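Side-chain contacts in probable dipeptidase (Pseudomonas aeruginosa, PDB 3B40), which probably hydrolyses dipeptides as a metal-dependent enzyme of the membrane dipeptidase (M19) family: residues F161-V166 / D170-S175; S136-Y141 / I208-Q213; F289-L294 / D305-I310. The protein carries 11 engineered substitutions. All blocks are in the same frame, centred on the assembly; numbering follows the deposited sequence.

Contact 1: residues F161-V166 / D170-S175. Engineered in segment 161-166: S164 (natural residue Asn). Engineered in segment 170-175: A172 (natural residue Ser).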
ATOM      1  N   PHE A 161       8.158  -7.402  -2.372  1.00 12.85           N
ATOM      2  CA  PHE A 161       8.533  -6.427  -3.403  1.00 14.15           C
ATOM      3  C   PHE A 161       7.337  -6.140  -4.322  1.00 13.94           C
ATOM      4  O   PHE A 161       6.708  -7.066  -4.895  1.00 13.77           O
ATOM      5  CB  PHE A 161       9.727  -6.964  -4.239  1.00 14.91           C
ATOM      6  CG  PHE A 161      10.144  -6.053  -5.380  1.00 15.24           C
ATOM      7  CD1 PHE A 161       9.770  -6.331  -6.691  1.00 14.90           C
ATOM      8  CD2 PHE A 161      10.893  -4.919  -5.132  1.00 15.54           C
ATOM      9  CE1 PHE A 161      10.154  -5.477  -7.757  1.00 16.80           C
ATOM     10  CE2 PHE A 161      11.274  -4.069  -6.189  1.00 18.17           C
ATOM     11  CZ  PHE A 161      10.902  -4.338  -7.480  1.00 16.34           C
ATOM     12  N   GLY A 162       6.994  -4.869  -4.414  1.00 14.33           N
ATOM     13  CA  GLY A 162       6.004  -4.411  -5.392  1.00 14.90           C
ATOM     14  C   GLY A 162       6.724  -3.684  -6.493  1.00 14.62           C
ATOM     15  O   GLY A 162       7.541  -2.814  -6.235  1.00 16.26           O
ATOM     16  N   PHE A 163       6.472  -4.072  -7.728  1.00 15.18           N
ATOM     17  CA  PHE A 163       7.112  -3.436  -8.874  1.00 14.88           C
ATOM     18  C   PHE A 163       6.769  -1.981  -9.048  1.00 15.41           C
ATOM     19  O   PHE A 163       7.562  -1.212  -9.621  1.00 15.24           O
ATOM     20  CB  PHE A 163       6.625  -4.124 -10.142  1.00 15.45           C
ATOM     21  CG  PHE A 163       7.249  -5.469 -10.388  1.00 15.81           C
ATOM     22  CD1 PHE A 163       8.179  -5.611 -11.390  1.00 14.94           C
ATOM     23  CD2 PHE A 163       6.856  -6.603  -9.649  1.00 16.58           C
ATOM     24  CE1 PHE A 163       8.760  -6.863 -11.656  1.00 17.45           C
ATOM     25  CE2 PHE A 163       7.442  -7.836  -9.893  1.00 19.17           C
ATOM     26  CZ  PHE A 163       8.379  -7.973 -10.917  1.00 17.11           C
ATOM     27  N   SER A 164       5.562  -1.599  -8.636  1.00 15.36           N
ATOM     28  CA  SER A 164       5.039  -0.311  -9.071  1.00 15.19           C
ATOM     29  C   SER A 164       4.688   0.630  -7.975  1.00 15.49           C
ATOM     30  O   SER A 164       4.413   0.221  -6.861  1.00 17.06           O
ATOM     31  CB  SER A 164       3.796  -0.488  -9.948  1.00 14.60           C
ATOM     32  OG  SER A 164       4.080  -1.255 -11.097  1.00 15.23           O
ATOM     33  N   TYR A 165       4.730   1.910  -8.319  1.00 16.18           N
ATOM     34  CA  TYR A 165       4.017   2.957  -7.623  1.00 17.10           C
ATOM     35  C   TYR A 165       3.248   3.750  -8.703  1.00 17.20           C
ATOM     36  O   TYR A 165       2.917   3.206  -9.775  1.00 18.04           O
ATOM     37  CB  TYR A 165       5.008   3.821  -6.823  1.00 17.10           C
ATOM     38  CG  TYR A 165       4.400   4.802  -5.847  1.00 16.65           C
ATOM     39  CD1 TYR A 165       3.667   4.369  -4.721  1.00 17.84           C
ATOM     40  CD2 TYR A 165       4.575   6.171  -6.034  1.00 16.36           C
ATOM     41  CE1 TYR A 165       3.108   5.313  -3.801  1.00 17.38           C
ATOM     42  CE2 TYR A 165       4.010   7.097  -5.161  1.00 19.55           C
ATOM     43  CZ  TYR A 165       3.291   6.667  -4.037  1.00 19.79           C
ATOM     44  OH  TYR A 165       2.777   7.615  -3.173  1.00 16.88           O
ATOM     45  N   VAL A 166       2.913   4.996  -8.409  1.00 17.31           N
ATOM     46  CA  VAL A 166       2.502   5.980  -9.431  1.00 17.30           C
ATOM     47  C   VAL A 166       3.671   6.198 -10.425  1.00 16.26           C
ATOM     48  O   VAL A 166       4.835   6.293 -10.013  1.00 16.66           O
ATOM     49  CB  VAL A 166       2.082   7.318  -8.738  1.00 17.31           C
ATOM     50  CG1 VAL A 166       1.714   8.365  -9.761  1.00 18.93           C
ATOM     51  CG2 VAL A 166       0.878   7.099  -7.823  1.00 16.73           C
ATOM     52  N   ASP A 170      10.773   1.018 -15.808  1.00 15.61           N
ATOM     53  CA  ASP A 170      11.352   0.146 -16.852  1.00 16.57           C
ATOM     54  C   ASP A 170      11.122  -1.352 -16.664  1.00 15.91           C
ATOM     55  O   ASP A 170      11.437  -2.134 -17.542  1.00 16.29           O
ATOM     56  CB  ASP A 170      12.848   0.416 -17.024  1.00 16.68           C
ATOM     57  CG  ASP A 170      13.118   1.827 -17.528  1.00 17.10           C
ATOM     58  OD1 ASP A 170      12.264   2.413 -18.224  1.00 20.69           O
ATOM     59  OD2 ASP A 170      14.173   2.355 -17.218  1.00 19.76           O
ATOM     60  N   TRP A 171      10.575  -1.736 -15.523  1.00 15.68           N
ATOM     61  CA  TRP A 171      10.228  -3.140 -15.214  1.00 15.50           C
ATOM     62  C   TRP A 171       8.738  -3.459 -15.410  1.00 14.38           C
ATOM     63  O   TRP A 171       8.378  -4.565 -15.803  1.00 13.93           O
ATOM     64  CB  TRP A 171      10.601  -3.430 -13.756  1.00 16.34           C
ATOM     65  CG  TRP A 171      12.080  -3.543 -13.491  1.00 19.16           C
ATOM     66  CD1 TRP A 171      13.100  -2.992 -14.233  1.00 23.47           C
ATOM     67  CD2 TRP A 171      12.716  -4.290 -12.434  1.00 18.22           C
ATOM     68  NE1 TRP A 171      14.327  -3.321 -13.672  1.00 25.35           N
ATOM     69  CE2 TRP A 171      14.117  -4.108 -12.568  1.00 22.74           C
ATOM     70  CE3 TRP A 171      12.238  -5.062 -11.374  1.00 18.62           C
ATOM     71  CZ2 TRP A 171      15.045  -4.692 -11.683  1.00 21.11           C
ATOM     72  CZ3 TRP A 171      13.157  -5.636 -10.492  1.00 20.20           C
ATOM     73  CH2 TRP A 171      14.542  -5.450 -10.656  1.00 20.54           C
ATOM     74  N   ALA A 172       7.878  -2.493 -15.097  1.00 13.46           N
ATOM     75  CA  ALA A 172       6.437  -2.725 -15.107  1.00 12.83           C
ATOM     76  C   ALA A 172       5.697  -1.426 -15.394  1.00 12.42           C
ATOM     77  O   ALA A 172       6.102  -0.359 -14.895  1.00 11.99           O
ATOM     78  CB  ALA A 172       6.010  -3.251 -13.734  1.00 12.48           C
ATOM     79  N   ASP A 173       4.600  -1.521 -16.146  1.00 12.58           N
ATOM     80  CA  ASP A 173       3.649  -0.393 -16.311  1.00 12.49           C
ATOM     81  C   ASP A 173       2.830  -0.168 -15.033  1.00 12.45           C
ATOM     82  O   ASP A 173       2.447  -1.120 -14.350  1.00 11.95           O
ATOM     83  CB  ASP A 173       2.654  -0.627 -17.454  1.00 11.59           C
ATOM     84  CG  ASP A 173       3.322  -0.781 -18.833  1.00 15.97           C
ATOM     85  OD1 ASP A 173       4.436  -0.249 -19.065  1.00 12.23           O
ATOM     86  OD2 ASP A 173       2.710  -1.453 -19.698  1.00 17.57           O
ATOM     87  N   SER A 174       2.492   1.086 -14.766  1.00 12.87           N
ATOM     88  CA  SER A 174       1.702   1.394 -13.596  1.00 14.05           C
ATOM     89  C   SER A 174       0.213   1.463 -13.976  1.00 13.67           C
ATOM     90  O   SER A 174      -0.126   1.693 -15.131  1.00 14.55           O
ATOM     91  CB  SER A 174       2.183   2.707 -12.975  1.00 12.73           C
ATOM     92  OG  SER A 174       1.305   3.147 -11.942  1.00 15.92           O
ATOM     93  N   SER A 175      -0.669   1.268 -13.009  1.00 12.88           N
ATOM     94  CA  SER A 175      -2.086   1.546 -13.230  1.00 12.83           C
ATOM     95  C   SER A 175      -2.333   3.065 -13.297  1.00 14.08           C
ATOM     96  O   SER A 175      -3.390   3.522 -13.747  1.00 14.71           O
ATOM     97  CB  SER A 175      -2.929   0.897 -12.133  1.00 13.37           C
ATOM     98  OG  SER A 175      -2.663   1.443 -10.826  1.00 12.52           O
TER
HETATM   99  O   HOH W   1       5.007   0.857 -12.664  1.00 12.21           O
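Where strand 160-162 ends in the parallel, TIM-barrel-type sheet, the chain turns back through a short loop, and F161, F163, S164 and the carbonyl of Y165 meet W171, A172 and S174. The apolar half is aromatic. F161 CZ lies 4.0 Å from W171 CZ3, with the two six-membered rings inclined by 57°, an oblique pairing that is neither stacked nor T-shaped. F163 CE1 approaches W171 CE3 at 3.9 Å, and F161 CE1 stands over the centre of the F163 ring, so three large flat groups fill one buried space. Beside them the engineered A172 presents its methyl to the benzylic carbon of F163, CB to CB 3.7 Å.

The polar half begins at S164, itself engineered. Its OG is 2.8 Å from a water that also lies 2.8 Å from A172 O and bridges the two. Next comes the direct bond: S174 OG donates to Y165 O over 2.7 Å, lying in the carbonyl plane. The hydroxyl gets there because it points opposite the backbone N of S174 (chi1 171°). S174 OG is also hydrogen-bonded to R176 N; the short serine thereby ties two backbone groups together.

The loop is tied down further by N169, whose OD1 takes the backbone N of both W171 and A172. Helix 193-205 packs on the aromatic group through A198, V199 and L202, helix 148-155 adds L150, and strand 131-138 reaches F161 with M137 and Y165 with L138.

Contact 2: residues S136-Y141 / I208-Q213; sequences SMLNAY and IIDVSQ
L138 and D210 both hold CG opposite their own backbone N, with chi1 of -177° in the leucine and 178° in the aspartate, and these extended first torsions carry a methyl and a carboxylate toward each other across the space between two strands. L138 CD1 stops 4.1 Å from D210 OD2. It also lies 4.3 Å from the carbonyl oxygen S212 O. The spacing is that of loose van der Waals packing. A branched apolar residue suits the place because it covers the carboxylate without competing for the polar partners that bind it.

Those partners are several. A water donates to D210 OD2 over 2.9 Å and to M137 O over 3.1 Å, spanning the strands where the side chains do not bond directly. D210 OD2 is also hydrogen-bonded to S233 OG. The other oxygen, D210 OD1, accepts from S212 N over 3.0 Å, the bond of an Asx turn; the donor sits 47° out of the carboxylate plane. With both oxygens engaged, rotation of the carboxylate is restrained. Aspartate fits here since its short chain can reach the backbone N two residues on, closing the Asx turn.

All these strands belong to the curled, parallel sheet of a TIM-barrel-type fold. Strand 160-162 runs between the two partners in it: F161 bonds by its backbone to I208 and D210, G162 to M137 and N139. L138 also touches H234 of strand 230-235, the next neighbour beyond 208-210, while on M137 and Y141 helix 87-108 closes in.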
ATOM      1  N   SER A 136       9.513  -4.245   3.569  1.00 15.75           N
ATOM      2  CA  SER A 136       9.032  -4.443   2.194  1.00 16.33           C
ATOM      3  C   SER A 136       9.777  -3.448   1.315  1.00 15.91           C
ATOM      4  O   SER A 136      10.628  -2.714   1.809  1.00 16.21           O
ATOM      5  CB  SER A 136       7.515  -4.273   2.113  1.00 15.76           C
ATOM      6  OG  SER A 136       7.104  -3.032   2.685  1.00 16.85           O
ATOM      7  N   MET A 137       9.487  -3.464   0.020  1.00 16.44           N
ATOM      8  CA  MET A 137      10.102  -2.566  -0.942  1.00 16.19           C
ATOM      9  C   MET A 137       9.000  -2.321  -1.954  1.00 17.33           C
ATOM     10  O   MET A 137       8.305  -3.266  -2.345  1.00 18.23           O
ATOM     11  CB  MET A 137      11.331  -3.251  -1.594  1.00 15.94           C
ATOM     12  CG  MET A 137      12.103  -2.407  -2.598  1.00 15.83           C
ATOM     13  SD  MET A 137      13.864  -2.803  -2.828  1.00 15.21           S
ATOM     14  CE  MET A 137      13.734  -4.258  -3.790  1.00 15.25           C
ATOM     15  N   LEU A 138       8.798  -1.069  -2.349  1.00 17.58           N
ATOM     16  CA  LEU A 138       7.798  -0.770  -3.356  1.00 18.84           C
ATOM     17  C   LEU A 138       8.440   0.152  -4.365  1.00 19.00           C
ATOM     18  O   LEU A 138       9.072   1.138  -3.980  1.00 20.15           O
ATOM     19  CB  LEU A 138       6.525  -0.154  -2.726  1.00 18.31           C
ATOM     20  CG  LEU A 138       5.306   0.175  -3.603  1.00 18.13           C
ATOM     21  CD1 LEU A 138       4.625  -1.087  -4.111  1.00 13.09           C
ATOM     22  CD2 LEU A 138       4.285   0.995  -2.798  1.00 18.24           C
ATOM     23  N   ASN A 139       8.314  -0.219  -5.641  1.00 19.66           N
ATOM     24  CA  ASN A 139       8.756   0.573  -6.812  1.00 18.84           C
ATOM     25  C   ASN A 139      10.117   0.132  -7.379  1.00 19.06           C
ATOM     26  O   ASN A 139      11.159   0.270  -6.714  1.00 18.89           O
ATOM     27  CB  ASN A 139       8.797   2.058  -6.492  1.00 18.91           C
ATOM     28  CG  ASN A 139       8.780   2.935  -7.737  1.00 18.99           C
ATOM     29  OD1 ASN A 139       8.520   2.470  -8.854  1.00 14.91           O
ATOM     30  ND2 ASN A 139       8.999   4.221  -7.532  1.00 17.73           N
ATOM     31  N   ALA A 140      10.116  -0.392  -8.604  1.00 17.92           N
ATOM     32  CA  ALA A 140      11.373  -0.813  -9.252  1.00 17.52           C
ATOM     33  C   ALA A 140      12.205   0.359  -9.802  1.00 18.26           C
ATOM     34  O   ALA A 140      13.363   0.169 -10.172  1.00 18.05           O
ATOM     35  CB  ALA A 140      11.075  -1.809 -10.368  1.00 17.30           C
ATOM     36  N   TYR A 141      11.610   1.558  -9.870  1.00 19.00           N
ATOM     37  CA  TYR A 141      12.300   2.749 -10.384  1.00 20.64           C
ATOM     38  C   TYR A 141      13.739   2.963  -9.839  1.00 21.38           C
ATOM     39  O   TYR A 141      14.671   3.119 -10.624  1.00 22.37           O
ATOM     40  CB  TYR A 141      11.429   3.999 -10.216  1.00 20.59           C
ATOM     41  CG  TYR A 141      12.133   5.284 -10.612  1.00 22.24           C
ATOM     42  CD1 TYR A 141      12.216   5.670 -11.964  1.00 21.98           C
ATOM     43  CD2 TYR A 141      12.718   6.122  -9.642  1.00 19.44           C
ATOM     44  CE1 TYR A 141      12.865   6.845 -12.343  1.00 21.08           C
ATOM     45  CE2 TYR A 141      13.382   7.306 -10.025  1.00 20.88           C
ATOM     46  CZ  TYR A 141      13.441   7.653 -11.368  1.00 20.23           C
ATOM     47  OH  TYR A 141      14.078   8.811 -11.747  1.00 22.66           O
ATOM     48  N   ILE A 208       7.924 -12.157  -1.465  1.00 12.05           N
ATOM     49  CA  ILE A 208       6.530 -12.056  -1.862  1.00 11.48           C
ATOM     50  C   ILE A 208       6.434 -11.010  -2.968  1.00 11.89           C
ATOM     51  O   ILE A 208       6.917  -9.882  -2.795  1.00 12.02           O
ATOM     52  CB  ILE A 208       5.599 -11.610  -0.690  1.00 10.94           C
ATOM     53  CG1 ILE A 208       5.656 -12.583   0.500  1.00 11.61           C
ATOM     54  CG2 ILE A 208       4.136 -11.495  -1.182  1.00  9.21           C
ATOM     55  CD1 ILE A 208       5.206 -11.952   1.833  1.00 10.17           C
ATOM     56  N   ILE A 209       5.833 -11.381  -4.092  1.00 11.20           N
ATOM     57  CA  ILE A 209       5.503 -10.388  -5.130  1.00 10.58           C
ATOM     58  C   ILE A 209       4.208  -9.640  -4.818  1.00 11.11           C
ATOM     59  O   ILE A 209       3.157 -10.266  -4.588  1.00 11.56           O
ATOM     60  CB  ILE A 209       5.413 -11.016  -6.548  1.00 10.61           C
ATOM     61  CG1 ILE A 209       6.750 -11.672  -6.941  1.00 10.09           C
ATOM     62  CG2 ILE A 209       4.959  -9.906  -7.587  1.00  8.62           C
ATOM     63  CD1 ILE A 209       6.642 -12.700  -8.070  1.00 10.91           C
ATOM     64  N   ASP A 210       4.292  -8.309  -4.828  1.00 11.64           N
ATOM     65  CA  ASP A 210       3.171  -7.406  -4.503  1.00 12.55           C
ATOM     66  C   ASP A 210       2.668  -6.719  -5.784  1.00 13.35           C
ATOM     67  O   ASP A 210       3.441  -6.049  -6.474  1.00 13.59           O
ATOM     68  CB  ASP A 210       3.646  -6.382  -3.467  1.00 13.10           C
ATOM     69  CG  ASP A 210       2.581  -5.351  -3.090  1.00 15.54           C
ATOM     70  OD1 ASP A 210       1.391  -5.485  -3.470  1.00  9.34           O
ATOM     71  OD2 ASP A 210       2.970  -4.382  -2.396  1.00 14.84           O
ATOM     72  N   VAL A 211       1.390  -6.929  -6.117  1.00 12.23           N
ATOM     73  CA  VAL A 211       0.846  -6.401  -7.339  1.00 13.20           C
ATOM     74  C   VAL A 211       0.049  -5.095  -7.183  1.00 12.79           C
ATOM     75  O   VAL A 211      -0.405  -4.558  -8.177  1.00 12.67           O
ATOM     76  CB  VAL A 211      -0.003  -7.464  -8.122  1.00 12.45           C
ATOM     77  CG1 VAL A 211       0.846  -8.719  -8.388  1.00 11.68           C
ATOM     78  CG2 VAL A 211      -1.264  -7.800  -7.349  1.00 14.09           C
ATOM     79  N   SER A 212      -0.108  -4.580  -5.965  1.00 12.18           N
ATOM     80  CA  SER A 212      -0.806  -3.291  -5.794  1.00 12.36           C
ATOM     81  C   SER A 212      -0.012  -2.222  -6.556  1.00 12.57           C
ATOM     82  O   SER A 212       1.207  -2.233  -6.470  1.00 12.68           O
ATOM     83  CB  SER A 212      -0.929  -2.909  -4.312  1.00 12.43           C
ATOM     84  OG  SER A 212      -1.941  -3.681  -3.681  1.00 12.89           O
ATOM     85  N   GLN A 213      -0.714  -1.357  -7.314  1.00 12.34           N
ATOM     86  CA  GLN A 213      -0.143  -0.219  -8.080  1.00 12.18           C
ATOM     87  C   GLN A 213       0.225  -0.558  -9.548  1.00 12.43           C
ATOM     88  O   GLN A 213       0.368   0.335 -10.386  1.00 12.51           O
ATOM     89  CB  GLN A 213       1.058   0.432  -7.370  1.00 12.98           C
ATOM     90  CG  GLN A 213       0.861   0.910  -5.874  1.00 13.22           C
ATOM     91  CD  GLN A 213       0.565   2.379  -5.689  1.00 13.44           C
ATOM     92  OE1 GLN A 213       0.492   3.142  -6.656  1.00 16.17           O
ATOM     93  NE2 GLN A 213       0.399   2.810  -4.402  1.00 13.75           N
TER
HETATM   94  O   HOH W   2       5.564  -4.033  -1.246  1.00 13.95           O

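Contact 3: residues F289-L294 / D305-I310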
ATOM      1  N   PHE A 289      -8.091  25.431 -16.781  1.00 25.33           N
ATOM      2  CA  PHE A 289      -6.818  24.955 -17.334  1.00 23.74           C
ATOM      3  C   PHE A 289      -6.999  24.280 -18.693  1.00 23.34           C
ATOM      4  O   PHE A 289      -6.130  23.548 -19.141  1.00 22.88           O
ATOM      5  CB  PHE A 289      -6.114  24.007 -16.354  1.00 23.83           C
ATOM      6  CG  PHE A 289      -5.503  24.708 -15.186  1.00 23.04           C
ATOM      7  CD1 PHE A 289      -4.150  25.067 -15.205  1.00 24.44           C
ATOM      8  CD2 PHE A 289      -6.276  25.052 -14.089  1.00 22.15           C
ATOM      9  CE1 PHE A 289      -3.577  25.727 -14.125  1.00 23.39           C
ATOM     10  CE2 PHE A 289      -5.712  25.709 -13.008  1.00 23.49           C
ATOM     11  CZ  PHE A 289      -4.359  26.050 -13.034  1.00 23.48           C
ATOM     12  N   ASP A 290      -8.133  24.533 -19.336  1.00 23.91           N
ATOM     13  CA  ASP A 290      -8.407  24.072 -20.703  1.00 24.48           C
ATOM     14  C   ASP A 290      -8.510  22.541 -20.834  1.00 24.54           C
ATOM     15  O   ASP A 290      -8.212  21.972 -21.890  1.00 24.96           O
ATOM     16  CB  ASP A 290      -7.369  24.638 -21.681  1.00 24.93           C
ATOM     17  CG  ASP A 290      -7.493  26.151 -21.872  1.00 27.62           C
ATOM     18  OD1 ASP A 290      -8.626  26.665 -22.022  1.00 27.94           O
ATOM     19  OD2 ASP A 290      -6.436  26.824 -21.872  1.00 31.97           O
ATOM     20  N   LEU A 291      -8.985  21.890 -19.778  1.00 23.99           N
ATOM     21  CA  LEU A 291      -9.254  20.476 -19.812  1.00 24.10           C
ATOM     22  C   LEU A 291     -10.753  20.273 -19.804  1.00 24.96           C
ATOM     23  O   LEU A 291     -11.474  21.048 -19.148  1.00 25.22           O
ATOM     24  CB  LEU A 291      -8.634  19.799 -18.586  1.00 24.50           C
ATOM     25  CG  LEU A 291      -7.136  19.941 -18.363  1.00 22.81           C
ATOM     26  CD1 LEU A 291      -6.798  19.518 -16.939  1.00 22.84           C
ATOM     27  CD2 LEU A 291      -6.337  19.116 -19.392  1.00 23.62           C
ATOM     28  N   PRO A 292     -11.237  19.220 -20.505  1.00 24.89           N
ATOM     29  CA  PRO A 292     -12.669  19.002 -20.687  1.00 24.81           C
ATOM     30  C   PRO A 292     -13.263  18.413 -19.418  1.00 25.05           C
ATOM     31  O   PRO A 292     -12.508  17.988 -18.538  1.00 25.01           O
ATOM     32  CB  PRO A 292     -12.719  17.973 -21.817  1.00 24.68           C
ATOM     33  CG  PRO A 292     -11.460  17.182 -21.645  1.00 24.41           C
ATOM     34  CD  PRO A 292     -10.439  18.153 -21.156  1.00 25.00           C
ATOM     35  N   PRO A 293     -14.604  18.409 -19.298  1.00 25.24           N
ATOM     36  CA  PRO A 293     -15.193  17.914 -18.044  1.00 24.87           C
ATOM     37  C   PRO A 293     -14.842  16.446 -17.789  1.00 24.17           C
ATOM     38  O   PRO A 293     -14.709  15.664 -18.730  1.00 23.76           O
ATOM     39  CB  PRO A 293     -16.702  18.081 -18.283  1.00 25.06           C
ATOM     40  CG  PRO A 293     -16.797  19.158 -19.291  1.00 24.47           C
ATOM     41  CD  PRO A 293     -15.646  18.885 -20.226  1.00 25.35           C
ATOM     42  N   LEU A 294     -14.684  16.094 -16.517  1.00 24.07           N
ATOM     43  CA  LEU A 294     -14.331  14.734 -16.122  1.00 24.15           C
ATOM     44  C   LEU A 294     -15.254  13.663 -16.697  1.00 24.66           C
ATOM     45  O   LEU A 294     -16.456  13.853 -16.763  1.00 25.28           O
ATOM     46  CB  LEU A 294     -14.319  14.627 -14.588  1.00 23.91           C
ATOM     47  CG  LEU A 294     -13.132  15.235 -13.845  1.00 22.05           C
ATOM     48  CD1 LEU A 294     -13.469  15.362 -12.376  1.00 23.64           C
ATOM     49  CD2 LEU A 294     -11.854  14.391 -14.047  1.00 20.31           C
ATOM     50  N   ASP A 305      -4.409  13.649 -16.939  1.00 16.91           N
ATOM     51  CA  ASP A 305      -4.677  13.967 -18.358  1.00 16.88           C
ATOM     52  C   ASP A 305      -3.395  13.959 -19.166  1.00 16.09           C
ATOM     53  O   ASP A 305      -2.414  14.612 -18.785  1.00 16.60           O
ATOM     54  CB  ASP A 305      -5.365  15.314 -18.508  1.00 17.24           C
ATOM     55  CG  ASP A 305      -6.695  15.356 -17.808  1.00 18.65           C
ATOM     56  OD1 ASP A 305      -7.724  15.362 -18.515  1.00 19.40           O
ATOM     57  OD2 ASP A 305      -6.718  15.384 -16.550  1.00 21.19           O
ATOM     58  N   PRO A 306      -3.365  13.156 -20.237  1.00 15.97           N
ATOM     59  CA  PRO A 306      -2.196  12.966 -21.107  1.00 15.38           C
ATOM     60  C   PRO A 306      -1.570  14.261 -21.622  1.00 15.56           C
ATOM     61  O   PRO A 306      -0.349  14.380 -21.628  1.00 14.72           O
ATOM     62  CB  PRO A 306      -2.757  12.100 -22.242  1.00 14.62           C
ATOM     63  CG  PRO A 306      -3.776  11.273 -21.546  1.00 15.71           C
ATOM     64  CD  PRO A 306      -4.464  12.255 -20.634  1.00 15.65           C
ATOM     65  N   ILE A 307      -2.400  15.208 -22.044  1.00 15.75           N
ATOM     66  CA  ILE A 307      -1.914  16.507 -22.557  1.00 16.15           C
ATOM     67  C   ILE A 307      -1.067  17.265 -21.526  1.00 16.20           C
ATOM     68  O   ILE A 307      -0.244  18.091 -21.901  1.00 16.27           O
ATOM     69  CB  ILE A 307      -3.103  17.399 -23.047  1.00 16.79           C
ATOM     70  CG1 ILE A 307      -2.627  18.600 -23.884  1.00 16.76           C
ATOM     71  CG2 ILE A 307      -3.933  17.871 -21.869  1.00 13.91           C
ATOM     72  CD1 ILE A 307      -1.986  18.254 -25.147  1.00 17.14           C
ATOM     73  N   ILE A 308      -1.230  16.949 -20.234  1.00 16.40           N
ATOM     74  CA  ILE A 308      -0.472  17.646 -19.162  1.00 15.58           C
ATOM     75  C   ILE A 308       1.050  17.511 -19.413  1.00 16.13           C
ATOM     76  O   ILE A 308       1.849  18.334 -18.963  1.00 16.93           O
ATOM     77  CB  ILE A 308      -0.925  17.162 -17.741  1.00 15.53           C
ATOM     78  CG1 ILE A 308      -2.370  17.629 -17.448  1.00 15.74           C
ATOM     79  CG2 ILE A 308       0.061  17.618 -16.663  1.00 16.13           C
ATOM     80  CD1 ILE A 308      -3.013  17.047 -16.186  1.00 15.91           C
ATOM     81  N   THR A 309       1.469  16.527 -20.204  1.00 14.94           N
ATOM     82  CA  THR A 309       2.912  16.394 -20.472  1.00 14.75           C
ATOM     83  C   THR A 309       3.553  17.634 -21.153  1.00 14.49           C
ATOM     84  O   THR A 309       4.762  17.877 -20.993  1.00 13.21           O
ATOM     85  CB  THR A 309       3.263  15.130 -21.307  1.00 15.06           C
ATOM     86  OG1 THR A 309       4.696  14.950 -21.314  1.00 14.72           O
ATOM     87  CG2 THR A 309       2.755  15.252 -22.756  1.00 14.66           C
ATOM     88  N   ILE A 310       2.749  18.412 -21.883  1.00 14.84           N
ATOM     89  CA  ILE A 310       3.264  19.631 -22.573  1.00 16.03           C
ATOM     90  C   ILE A 310       3.250  20.914 -21.725  1.00 16.91           C
ATOM     91  O   ILE A 310       3.832  21.930 -22.131  1.00 17.00           O
ATOM     92  CB  ILE A 310       2.573  19.909 -23.955  1.00 15.31           C
ATOM     93  CG1 ILE A 310       1.123  20.394 -23.765  1.00 17.71           C
ATOM     94  CG2 ILE A 310       2.566  18.643 -24.803  1.00 14.59           C
ATOM     95  CD1 ILE A 310       0.542  21.156 -24.972  1.00 16.93           C
TER
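L291 meets I307 and D305 mainly through CD2, where the packing is closest. L291 CD2 is 3.7 Å from I307 CG2 and 4.0 Å from D305 CB, so a leucine branch touches both the isoleucine and the aliphatic part of the aspartate. In I307 the small branch does the work: CG2 sits between the backbone N and the carbonyl carbon, whereas CG1 is swung opposite the N (chi1 -166°) and leads away from L291 on an exposed side. P292, likewise exposed, adds little.

On the buried side the carboxylate of D305 lies alongside the methyls of L291, with OD2 4.2 Å from CD1, but its charge is answered by a salt bridge from OD1 to R286 NH2. Y319 of helix 313-328 and W311 also pack on L291, which makes a branched hydrocarbon apt here.

Helical turns frame the contact. Segment 306-310 is 3-10: D305 O accepts from I308 N over 3.0 Å, in a turn that P306 can open without needing an N-H. Segment 289-294 follows helix 276-288, which ends in a Schellman motif: D290 at positive phi is the C-prime residue, L291 N bonds R286 O and D290 N bonds A287 O.

Overall arrangement
From the N terminus, strand 131-138 comes first and opens the loop that contact 2 closes some 67 residues later at strand 208-210. Contact 1 is nested within that loop: strand 160-162 and the turn after it fold together before helix 193-205 begins. The two contacts touch, their centres 7 Å apart, because strand 160-162 is the neighbour of both other strands. Contact 3 follows in series and closes a short loop between helices 276-288 and 313-328. Its centre lies 24 Å from that of contact 1, in the periphery, whereas contact 1 folds a loop onto the end of strand 160-162, and contact 2 ties together strands 131-138 and 208-210 on either side of it.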